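Local coordinates for tRNA dimethylallyltransferase (Bacillus halodurans, PDB 3EXA), which probably transfers a dimethylallyl group from dimethylallyl diphosphate onto adenine 37 of tRNAs that read codons beginning with uridine, at residues A[17-25]-A[50-60]; A[190-198]-A[301-312]. All blocks are in the same frame, centred on the assembly; numbering follows the deposited sequence.

Contact 1: residues A[17-25]-A[50-60]; sequences TKTSVMLAK and ITAEEMDGVPH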
loop_
_atom_site.group_PDB
_atom_site.type_symbol
_atom_site.label_atom_id
_atom_site.label_comp_id
_atom_site.label_asym_id
_atom_site.label_seq_id
_atom_site.Cartn_x
_atom_site.Cartn_y
_atom_site.Cartn_z
ATOM N N THR A 17 -7.381 -39.070 -4.795
ATOM C CA THR A 17 -6.535 -39.313 -5.963
ATOM C C THR A 17 -7.165 -40.288 -6.951
ATOM O O THR A 17 -7.401 -39.950 -8.116
ATOM C CB THR A 17 -5.153 -39.862 -5.554
ATOM O OG1 THR A 17 -4.461 -38.872 -4.781
ATOM C CG2 THR A 17 -4.325 -40.199 -6.794
ATOM N N LYS A 18 -7.442 -41.498 -6.477
ATOM C CA LYS A 18 -8.027 -42.529 -7.325
ATOM C C LYS A 18 -9.355 -42.128 -7.960
ATOM O O LYS A 18 -9.552 -42.318 -9.160
ATOM C CB LYS A 18 -8.201 -43.833 -6.533
ATOM C CG LYS A 18 -8.744 -44.998 -7.358
ATOM C CD LYS A 18 -8.843 -46.268 -6.531
ATOM C CE LYS A 18 -9.544 -47.393 -7.301
ATOM N NZ LYS A 18 -8.921 -47.674 -8.640
ATOM N N THR A 19 -10.268 -41.563 -7.183
ATOM C CA THR A 19 -11.535 -41.207 -7.780
ATOM C C THR A 19 -11.363 -40.116 -8.822
ATOM O O THR A 19 -12.112 -40.060 -9.794
ATOM C CB THR A 19 -12.586 -40.791 -6.725
ATOM O OG1 THR A 19 -12.251 -39.519 -6.173
ATOM C CG2 THR A 19 -12.625 -41.810 -5.618
ATOM N N SER A 20 -10.354 -39.271 -8.651
ATOM C CA SER A 20 -10.120 -38.200 -9.608
ATOM C C SER A 20 -9.471 -38.667 -10.912
ATOM O O SER A 20 -9.798 -38.151 -11.973
ATOM C CB SER A 20 -9.272 -37.084 -8.981
ATOM O OG SER A 20 -8.018 -37.565 -8.539
ATOM N N VAL A 21 -8.559 -39.631 -10.860
ATOM C CA VAL A 21 -7.937 -40.074 -12.098
ATOM C C VAL A 21 -8.918 -40.896 -12.917
ATOM O O VAL A 21 -8.848 -40.900 -14.142
ATOM C CB VAL A 21 -6.673 -40.923 -11.849
ATOM C CG1 VAL A 21 -5.786 -40.243 -10.807
ATOM C CG2 VAL A 21 -7.059 -42.313 -11.402
HETATM N N MSE A 22 -9.827 -41.593 -12.239
HETATM C CA MSE A 22 -10.825 -42.423 -12.917
HETATM C C MSE A 22 -11.888 -41.539 -13.555
HETATM O O MSE A 22 -12.434 -41.869 -14.600
HETATM C CB MSE A 22 -11.487 -43.398 -11.934
HETATM C CG MSE A 22 -10.588 -44.558 -11.439
HETATM SE SE MSE A 22 -9.848 -45.778 -12.802
HETATM C CE MSE A 22 -7.934 -45.460 -12.568
ATOM N N LEU A 23 -12.179 -40.416 -12.913
ATOM C CA LEU A 23 -13.149 -39.491 -13.441
ATOM C C LEU A 23 -12.560 -38.768 -14.642
ATOM O O LEU A 23 -13.252 -38.505 -15.622
ATOM C CB LEU A 23 -13.540 -38.473 -12.377
ATOM C CG LEU A 23 -14.555 -38.966 -11.357
ATOM C CD1 LEU A 23 -14.816 -37.876 -10.343
ATOM C CD2 LEU A 23 -15.850 -39.348 -12.065
ATOM N N ALA A 24 -11.275 -38.453 -14.568
ATOM C CA ALA A 24 -10.607 -37.735 -15.649
ATOM C C ALA A 24 -10.375 -38.602 -16.882
ATOM O O ALA A 24 -10.185 -38.087 -17.988
ATOM C CB ALA A 24 -9.283 -37.164 -15.156
ATOM N N LYS A 25 -10.394 -39.915 -16.690
ATOM C CA LYS A 25 -10.195 -40.847 -17.789
ATOM C C LYS A 25 -11.398 -40.865 -18.721
ATOM O O LYS A 25 -11.269 -40.672 -19.932
ATOM C CB LYS A 25 -9.941 -42.255 -17.250
ATOM C CG LYS A 25 -8.565 -42.453 -16.651
ATOM C CD LYS A 25 -8.467 -43.818 -16.002
ATOM C CE LYS A 25 -7.058 -44.100 -15.515
ATOM N NZ LYS A 25 -6.102 -44.234 -16.654
ATOM N N ILE A 50 1.488 -37.790 -5.188
ATOM C CA ILE A 50 0.951 -38.784 -6.106
ATOM C C ILE A 50 2.067 -39.344 -6.983
ATOM O O ILE A 50 2.951 -38.613 -7.420
ATOM C CB ILE A 50 -0.139 -38.186 -7.031
ATOM C CG1 ILE A 50 -0.608 -39.253 -8.025
ATOM C CG2 ILE A 50 0.414 -36.988 -7.793
ATOM C CD1 ILE A 50 -1.801 -38.847 -8.856
ATOM N N THR A 51 2.017 -40.642 -7.244
ATOM C CA THR A 51 3.033 -41.276 -8.068
ATOM C C THR A 51 2.626 -41.290 -9.539
ATOM O O THR A 51 1.453 -41.132 -9.868
ATOM C CB THR A 51 3.280 -42.714 -7.604
ATOM O OG1 THR A 51 2.076 -43.478 -7.759
ATOM C CG2 THR A 51 3.701 -42.727 -6.135
ATOM N N ALA A 52 3.601 -41.479 -10.422
ATOM C CA ALA A 52 3.313 -41.518 -11.851
ATOM C C ALA A 52 2.351 -42.668 -12.147
ATOM O O ALA A 52 1.520 -42.579 -13.056
ATOM C CB ALA A 52 4.607 -41.683 -12.647
ATOM N N GLU A 53 2.465 -43.739 -11.365
ATOM C CA GLU A 53 1.620 -44.914 -11.524
ATOM C C GLU A 53 0.177 -44.614 -11.094
ATOM O O GLU A 53 -0.771 -45.107 -11.704
ATOM C CB GLU A 53 2.203 -46.077 -10.711
ATOM C CG GLU A 53 1.764 -47.457 -11.176
ATOM C CD GLU A 53 2.464 -48.579 -10.421
ATOM O OE1 GLU A 53 2.298 -49.762 -10.802
ATOM O OE2 GLU A 53 3.181 -48.275 -9.443
ATOM N N GLU A 54 0.010 -43.809 -10.047
ATOM C CA GLU A 54 -1.329 -43.448 -9.589
ATOM C C GLU A 54 -2.002 -42.517 -10.607
ATOM O O GLU A 54 -3.220 -42.519 -10.742
ATOM C CB GLU A 54 -1.266 -42.748 -8.228
ATOM C CG GLU A 54 -0.610 -43.569 -7.130
ATOM C CD GLU A 54 -0.525 -42.822 -5.808
ATOM O OE1 GLU A 54 -1.544 -42.764 -5.090
ATOM O OE2 GLU A 54 0.557 -42.279 -5.503
HETATM N N MSE A 55 -1.199 -41.722 -11.314
HETATM C CA MSE A 55 -1.723 -40.803 -12.320
HETATM C C MSE A 55 -2.327 -41.612 -13.453
HETATM O O MSE A 55 -3.249 -41.170 -14.146
HETATM C CB MSE A 55 -0.613 -39.927 -12.883
HETATM C CG MSE A 55 -0.009 -38.980 -11.875
HETATM SE SE MSE A 55 1.348 -37.832 -12.624
HETATM C CE MSE A 55 1.811 -36.841 -11.027
ATOM N N ASP A 56 -1.774 -42.803 -13.636
ATOM C CA ASP A 56 -2.224 -43.723 -14.660
ATOM C C ASP A 56 -2.509 -42.988 -15.962
ATOM O O ASP A 56 -3.630 -43.004 -16.465
ATOM C CB ASP A 56 -3.469 -44.463 -14.165
ATOM C CG ASP A 56 -3.791 -45.695 -14.992
ATOM O OD1 ASP A 56 -2.848 -46.338 -15.500
ATOM O OD2 ASP A 56 -4.989 -46.034 -15.116
ATOM N N GLY A 57 -1.487 -42.322 -16.497
ATOM C CA GLY A 57 -1.644 -41.606 -17.754
ATOM C C GLY A 57 -2.215 -40.201 -17.689
ATOM O O GLY A 57 -1.869 -39.349 -18.511
ATOM N N VAL A 58 -3.099 -39.955 -16.730
ATOM C CA VAL A 58 -3.692 -38.636 -16.603
ATOM C C VAL A 58 -2.602 -37.634 -16.268
ATOM O O VAL A 58 -1.801 -37.851 -15.361
ATOM C CB VAL A 58 -4.753 -38.592 -15.491
ATOM C CG1 VAL A 58 -5.351 -37.193 -15.406
ATOM C CG2 VAL A 58 -5.839 -39.622 -15.762
ATOM N N PRO A 59 -2.542 -36.528 -17.012
ATOM C CA PRO A 59 -1.528 -35.501 -16.762
ATOM C C PRO A 59 -1.832 -34.629 -15.538
ATOM O O PRO A 59 -2.975 -34.210 -15.321
ATOM C CB PRO A 59 -1.532 -34.693 -18.057
ATOM C CG PRO A 59 -2.962 -34.797 -18.493
ATOM C CD PRO A 59 -3.272 -36.253 -18.258
ATOM N N HIS A 60 -0.802 -34.369 -14.740
ATOM C CA HIS A 60 -0.958 -33.554 -13.552
ATOM C C HIS A 60 -0.052 -32.331 -13.562
ATOM O O HIS A 60 1.112 -32.402 -13.966
ATOM C CB HIS A 60 -0.703 -34.394 -12.297
ATOM C CG HIS A 60 -1.740 -35.439 -12.054
ATOM N ND1 HIS A 60 -2.236 -35.723 -10.798
ATOM C CD2 HIS A 60 -2.378 -36.280 -12.904
ATOM C CE1 HIS A 60 -3.128 -36.688 -10.884
ATOM N NE2 HIS A 60 -3.231 -37.046 -12.156
#
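The helix that begins within the P-loop (Walker A) of this nucleotide-binding fold, here residues 17-25, packs through V21 and its neighbours on the connection 50-60, a weakly bonded helical turn at about 52-55 followed by a type I' beta turn, M55 to V58, that leads into strand 60-61. V21 is the central apolar contact of the helix. Its CG1 lies 3.4 Å from E54 O and also reaches the edge of the H60 ring, near the ring plane, while CB faces V58 CG2 at 4.2 Å. A branched, compact residue suits this place, where both methyls lie near the carbonyl of E54 and CB meets V58. V58 splits its methyls along the helix: CG1, anti to the backbone N (chi1 -180°), comes 3.9 Å from A24 CB, small enough to let the valine sit close, and CG2 lies beside the aliphatic CG of K25. Nearer the P-loop, T17, a predicted ATP-binding residue, turns its methyl CG2 to I50 CD1, 3.5 Å away, keeping the hydroxyl off this apolar touch. T51 and E54 form a capping box at the start of the turn, in which T51 N donates to E54 OE2 at 2.8 Å, arriving from above the carboxylate plane. Were E54 an alanine, T51 N would probably lose this acceptor and the capping box would be left half made. D56 has positive phi, and at G57 a side chain would jam against the preceding carbonyl. K25 stretches to this corner, its chain bending only at the last torsion, and forms a salt bridge with D56, although the position of the carboxylate oxygen is doubtful. The ammonium also grips the backbone, with K25 NZ 2.8 Å from D56 O, in the carbonyl plane at a C=O...N angle of 148°.

Contact 2: residues A[190-198]-A[301-312]; sequences YNLVMIGLT and IHNFIAGKLEEK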
loop_
_atom_site.group_PDB
_atom_site.type_symbol
_atom_site.label_atom_id
_atom_site.label_comp_id
_atom_site.label_asym_id
_atom_site.label_seq_id
_atom_site.Cartn_x
_atom_site.Cartn_y
_atom_site.Cartn_z
ATOM N N TYR A 190 -16.586 -19.640 -13.599
ATOM C CA TYR A 190 -16.563 -20.931 -14.298
ATOM C C TYR A 190 -17.894 -21.692 -14.233
ATOM O O TYR A 190 -18.780 -21.373 -13.431
ATOM C CB TYR A 190 -15.476 -21.859 -13.717
ATOM C CG TYR A 190 -14.053 -21.354 -13.780
ATOM C CD1 TYR A 190 -13.452 -20.777 -12.672
ATOM C CD2 TYR A 190 -13.309 -21.455 -14.956
ATOM C CE1 TYR A 190 -12.149 -20.309 -12.728
ATOM C CE2 TYR A 190 -12.001 -20.988 -15.028
ATOM C CZ TYR A 190 -11.425 -20.413 -13.905
ATOM O OH TYR A 190 -10.133 -19.939 -13.963
ATOM N N ASN A 191 -18.021 -22.690 -15.105
ATOM C CA ASN A 191 -19.182 -23.577 -15.115
ATOM C C ASN A 191 -18.610 -24.624 -14.171
ATOM O O ASN A 191 -18.040 -25.628 -14.607
ATOM C CB ASN A 191 -19.394 -24.187 -16.510
ATOM C CG ASN A 191 -20.494 -25.240 -16.535
ATOM O OD1 ASN A 191 -20.915 -25.746 -15.489
ATOM N ND2 ASN A 191 -20.946 -25.591 -17.734
ATOM N N LEU A 192 -18.722 -24.353 -12.877
ATOM C CA LEU A 192 -18.163 -25.231 -11.871
ATOM C C LEU A 192 -19.099 -26.258 -11.255
ATOM O O LEU A 192 -20.286 -26.008 -11.024
ATOM C CB LEU A 192 -17.519 -24.391 -10.760
ATOM C CG LEU A 192 -16.788 -25.105 -9.605
ATOM C CD1 LEU A 192 -15.760 -24.177 -9.019
ATOM C CD2 LEU A 192 -17.780 -25.535 -8.529
ATOM N N VAL A 193 -18.519 -27.432 -11.019
ATOM C CA VAL A 193 -19.167 -28.561 -10.380
ATOM C C VAL A 193 -18.160 -28.969 -9.300
ATOM O O VAL A 193 -17.021 -29.360 -9.589
ATOM C CB VAL A 193 -19.402 -29.734 -11.359
ATOM C CG1 VAL A 193 -19.966 -30.933 -10.610
ATOM C CG2 VAL A 193 -20.378 -29.311 -12.450
HETATM N N MSE A 194 -18.580 -28.833 -8.051
HETATM C CA MSE A 194 -17.735 -29.149 -6.921
HETATM C C MSE A 194 -18.303 -30.342 -6.161
HETATM O O MSE A 194 -19.454 -30.315 -5.732
HETATM C CB MSE A 194 -17.664 -27.934 -6.004
HETATM C CG MSE A 194 -16.381 -27.824 -5.220
HETATM SE SE MSE A 194 -16.186 -26.090 -4.379
HETATM C CE MSE A 194 -15.471 -26.686 -2.687
ATOM N N ILE A 195 -17.505 -31.389 -6.002
ATOM C CA ILE A 195 -17.952 -32.574 -5.274
ATOM C C ILE A 195 -17.051 -32.771 -4.068
ATOM O O ILE A 195 -15.875 -32.423 -4.106
ATOM C CB ILE A 195 -17.869 -33.852 -6.143
ATOM C CG1 ILE A 195 -16.433 -34.049 -6.618
ATOM C CG2 ILE A 195 -18.826 -33.756 -7.337
ATOM C CD1 ILE A 195 -16.201 -35.340 -7.342
ATOM N N GLY A 196 -17.595 -33.329 -2.995
ATOM C CA GLY A 196 -16.785 -33.557 -1.813
ATOM C C GLY A 196 -16.827 -35.015 -1.404
ATOM O O GLY A 196 -17.879 -35.649 -1.473
ATOM N N LEU A 197 -15.675 -35.548 -1.003
ATOM C CA LEU A 197 -15.559 -36.933 -0.559
ATOM C C LEU A 197 -15.396 -36.948 0.962
ATOM O O LEU A 197 -14.506 -36.287 1.501
ATOM C CB LEU A 197 -14.354 -37.600 -1.228
ATOM C CG LEU A 197 -14.335 -37.470 -2.761
ATOM C CD1 LEU A 197 -13.200 -38.310 -3.334
ATOM C CD2 LEU A 197 -15.673 -37.917 -3.334
ATOM N N THR A 198 -16.275 -37.685 1.643
ATOM C CA THR A 198 -16.264 -37.793 3.098
ATOM C C THR A 198 -16.168 -39.241 3.455
ATOM O O THR A 198 -16.102 -40.111 2.587
ATOM C CB THR A 198 -17.577 -37.349 3.761
ATOM O OG1 THR A 198 -18.276 -36.447 2.905
ATOM C CG2 THR A 198 -17.297 -36.691 5.103
ATOM N N ILE A 301 -20.828 -40.957 -9.317
ATOM C CA ILE A 301 -20.211 -39.637 -9.295
ATOM C C ILE A 301 -20.025 -39.083 -10.697
ATOM O O ILE A 301 -20.184 -37.885 -10.906
ATOM C CB ILE A 301 -18.826 -39.669 -8.610
ATOM C CG1 ILE A 301 -18.989 -39.957 -7.119
ATOM C CG2 ILE A 301 -18.116 -38.328 -8.809
ATOM C CD1 ILE A 301 -17.685 -40.120 -6.394
ATOM N N HIS A 302 -19.670 -39.952 -11.646
ATOM C CA HIS A 302 -19.461 -39.534 -13.023
ATOM C C HIS A 302 -20.771 -39.097 -13.651
ATOM O O HIS A 302 -20.829 -38.107 -14.385
ATOM C CB HIS A 302 -18.877 -40.665 -13.854
ATOM C CG HIS A 302 -18.973 -40.429 -15.333
ATOM N ND1 HIS A 302 -20.115 -40.692 -16.055
ATOM C CD2 HIS A 302 -18.075 -39.920 -16.212
ATOM C CE1 HIS A 302 -19.919 -40.358 -17.323
ATOM N NE2 HIS A 302 -18.694 -39.889 -17.442
ATOM N N ASN A 303 -21.820 -39.855 -13.380
ATOM C CA ASN A 303 -23.111 -39.508 -13.918
ATOM C C ASN A 303 -23.502 -38.122 -13.423
ATOM O O ASN A 303 -23.870 -37.265 -14.223
ATOM C CB ASN A 303 -24.158 -40.539 -13.501
ATOM C CG ASN A 303 -25.531 -40.191 -14.009
ATOM O OD1 ASN A 303 -26.374 -39.687 -13.266
ATOM N ND2 ASN A 303 -25.763 -40.434 -15.296
ATOM N N PHE A 304 -23.394 -37.891 -12.115
ATOM C CA PHE A 304 -23.752 -36.588 -11.558
ATOM C C PHE A 304 -22.935 -35.426 -12.123
ATOM O O PHE A 304 -23.485 -34.382 -12.478
ATOM C CB PHE A 304 -23.618 -36.582 -10.038
ATOM C CG PHE A 304 -23.789 -35.222 -9.445
ATOM C CD1 PHE A 304 -22.690 -34.377 -9.273
ATOM C CD2 PHE A 304 -25.052 -34.762 -9.095
ATOM C CE1 PHE A 304 -22.843 -33.073 -8.765
ATOM C CE2 PHE A 304 -25.226 -33.465 -8.587
ATOM C CZ PHE A 304 -24.108 -32.617 -8.420
ATOM N N ILE A 305 -21.622 -35.613 -12.187
ATOM C CA ILE A 305 -20.721 -34.602 -12.712
ATOM C C ILE A 305 -21.004 -34.333 -14.183
ATOM O O ILE A 305 -21.270 -33.196 -14.575
ATOM C CB ILE A 305 -19.252 -35.042 -12.542
ATOM C CG1 ILE A 305 -18.868 -34.981 -11.065
ATOM C CG2 ILE A 305 -18.341 -34.167 -13.372
ATOM C CD1 ILE A 305 -17.441 -35.425 -10.782
ATOM N N ALA A 306 -20.953 -35.384 -14.994
ATOM C CA ALA A 306 -21.213 -35.262 -16.423
ATOM C C ALA A 306 -22.558 -34.583 -16.680
ATOM O O ALA A 306 -22.663 -33.721 -17.552
ATOM C CB ALA A 306 -21.188 -36.645 -17.091
ATOM N N GLY A 307 -23.581 -34.966 -15.916
ATOM C CA GLY A 307 -24.895 -34.369 -16.085
ATOM C C GLY A 307 -24.940 -32.890 -15.744
ATOM O O GLY A 307 -25.352 -32.078 -16.572
ATOM N N LYS A 308 -24.505 -32.524 -14.540
ATOM C CA LYS A 308 -24.538 -31.118 -14.126
ATOM C C LYS A 308 -23.769 -30.220 -15.087
ATOM O O LYS A 308 -24.213 -29.113 -15.382
ATOM C CB LYS A 308 -23.987 -30.949 -12.706
ATOM C CG LYS A 308 -24.248 -29.576 -12.085
ATOM C CD LYS A 308 -23.621 -29.483 -10.694
ATOM C CE LYS A 308 -23.841 -28.120 -10.019
ATOM N NZ LYS A 308 -23.213 -28.055 -8.661
ATOM N N LEU A 309 -22.623 -30.681 -15.581
ATOM C CA LEU A 309 -21.852 -29.873 -16.525
ATOM C C LEU A 309 -22.670 -29.584 -17.780
ATOM O O LEU A 309 -22.661 -28.465 -18.289
ATOM C CB LEU A 309 -20.552 -30.578 -16.914
ATOM C CG LEU A 309 -19.420 -30.511 -15.888
ATOM C CD1 LEU A 309 -18.255 -31.364 -16.363
ATOM C CD2 LEU A 309 -18.999 -29.062 -15.701
ATOM N N GLU A 310 -23.381 -30.598 -18.266
ATOM C CA GLU A 310 -24.205 -30.463 -19.463
ATOM C C GLU A 310 -25.446 -29.607 -19.267
ATOM O O GLU A 310 -25.805 -28.839 -20.153
ATOM C CB GLU A 310 -24.656 -31.827 -19.975
ATOM C CG GLU A 310 -25.450 -31.739 -21.268
ATOM C CD GLU A 310 -24.618 -31.177 -22.405
ATOM O OE1 GLU A 310 -25.147 -31.033 -23.532
ATOM O OE2 GLU A 310 -23.427 -30.880 -22.167
ATOM N N GLU A 311 -26.126 -29.749 -18.135
ATOM C CA GLU A 311 -27.315 -28.942 -17.930
ATOM C C GLU A 311 -26.946 -27.481 -17.678
ATOM O O GLU A 311 -27.730 -26.582 -17.991
ATOM C CB GLU A 311 -28.161 -29.478 -16.774
ATOM C CG GLU A 311 -27.612 -29.148 -15.419
ATOM C CD GLU A 311 -28.574 -29.509 -14.311
ATOM O OE1 GLU A 311 -29.755 -29.116 -14.400
ATOM O OE2 GLU A 311 -28.148 -30.177 -13.348
ATOM N N LYS A 312 -25.762 -27.234 -17.120
ATOM C CA LYS A 312 -25.332 -25.857 -16.876
ATOM C C LYS A 312 -24.948 -25.264 -18.221
ATOM O O LYS A 312 -25.234 -24.103 -18.503
ATOM C CB LYS A 312 -24.138 -25.807 -15.909
ATOM C CG LYS A 312 -24.502 -26.130 -14.465
ATOM C CD LYS A 312 -23.267 -26.277 -13.587
ATOM C CE LYS A 312 -22.581 -24.949 -13.312
ATOM N NZ LYS A 312 -23.310 -24.141 -12.298
HETATM O O HOH W 1 -20.842 -22.371 -11.672
HETATM O O HOH W 2 -21.850 -29.959 -6.927
#
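The F304 ring meets V193 and I195 obliquely, through its CE1 atom: V193 CG1 comes to 4.0 Å from F304 CE1 and I195 CG2 lies a little farther off. Within the helix, A306 CB covers one face of the H302 ring, offset toward the rim. A third flat group, the amide of N191, is crossed obliquely by the K312 chain; its ND2 makes a weak bond of 3.4 Å to L309 O, while OD1 is buried without a polar partner. V193 drives the packing. With CG1 anti to the backbone N (chi1 175°), its CG2 points to L309 CD2, 3.5 Å away, and both methyls rest on the aliphatic run of K308. This is helix-on-sheet packing in a P-loop NTPase fold: helix 294-317 covers strand 191-198 of the parallel sheet, the two short segments running nearly antiparallel at 157° with axes 8.5 Å apart. Beta-branched V193 and I195 suit an extended strand and offer broad apolar surfaces. I195 CD1 touches both I305 CD1, at 3.7 Å, and I301 CG2, at 3.8 Å, neighbours on the helix side, and crosses both side chains at about a right angle. The lysines suit the helix border, where carbon covers V193 and the ammonium reaches water. Fully extended, K308 carries NZ to a water that donates to M194 O, and K312, bent at its last two torsions, brings NZ within 3.1 Å of a second water, which also accepts from L192 N.

Overall arrangement
Contacts 1 and 2 have centres about 18 Å apart and meet through helix 16-25. In contact 1 that helix turns V21, A24 and K25 to the connection 50-60, while L23 and T19, which take no part there, face contact 2. L23 CD1 lies 3.6 Å from I305 CD1 and 3.7 Å from I301 CG2, so helix 294-317 packs on both strand 191-198 and helix 16-25. The P-loop ties them to the predicted ATP site: T17 of contact 1 belongs to it, and in contact 2 the side chain of L197 is about 4 Å from that of V14, which probably binds substrate, as in related enzymes.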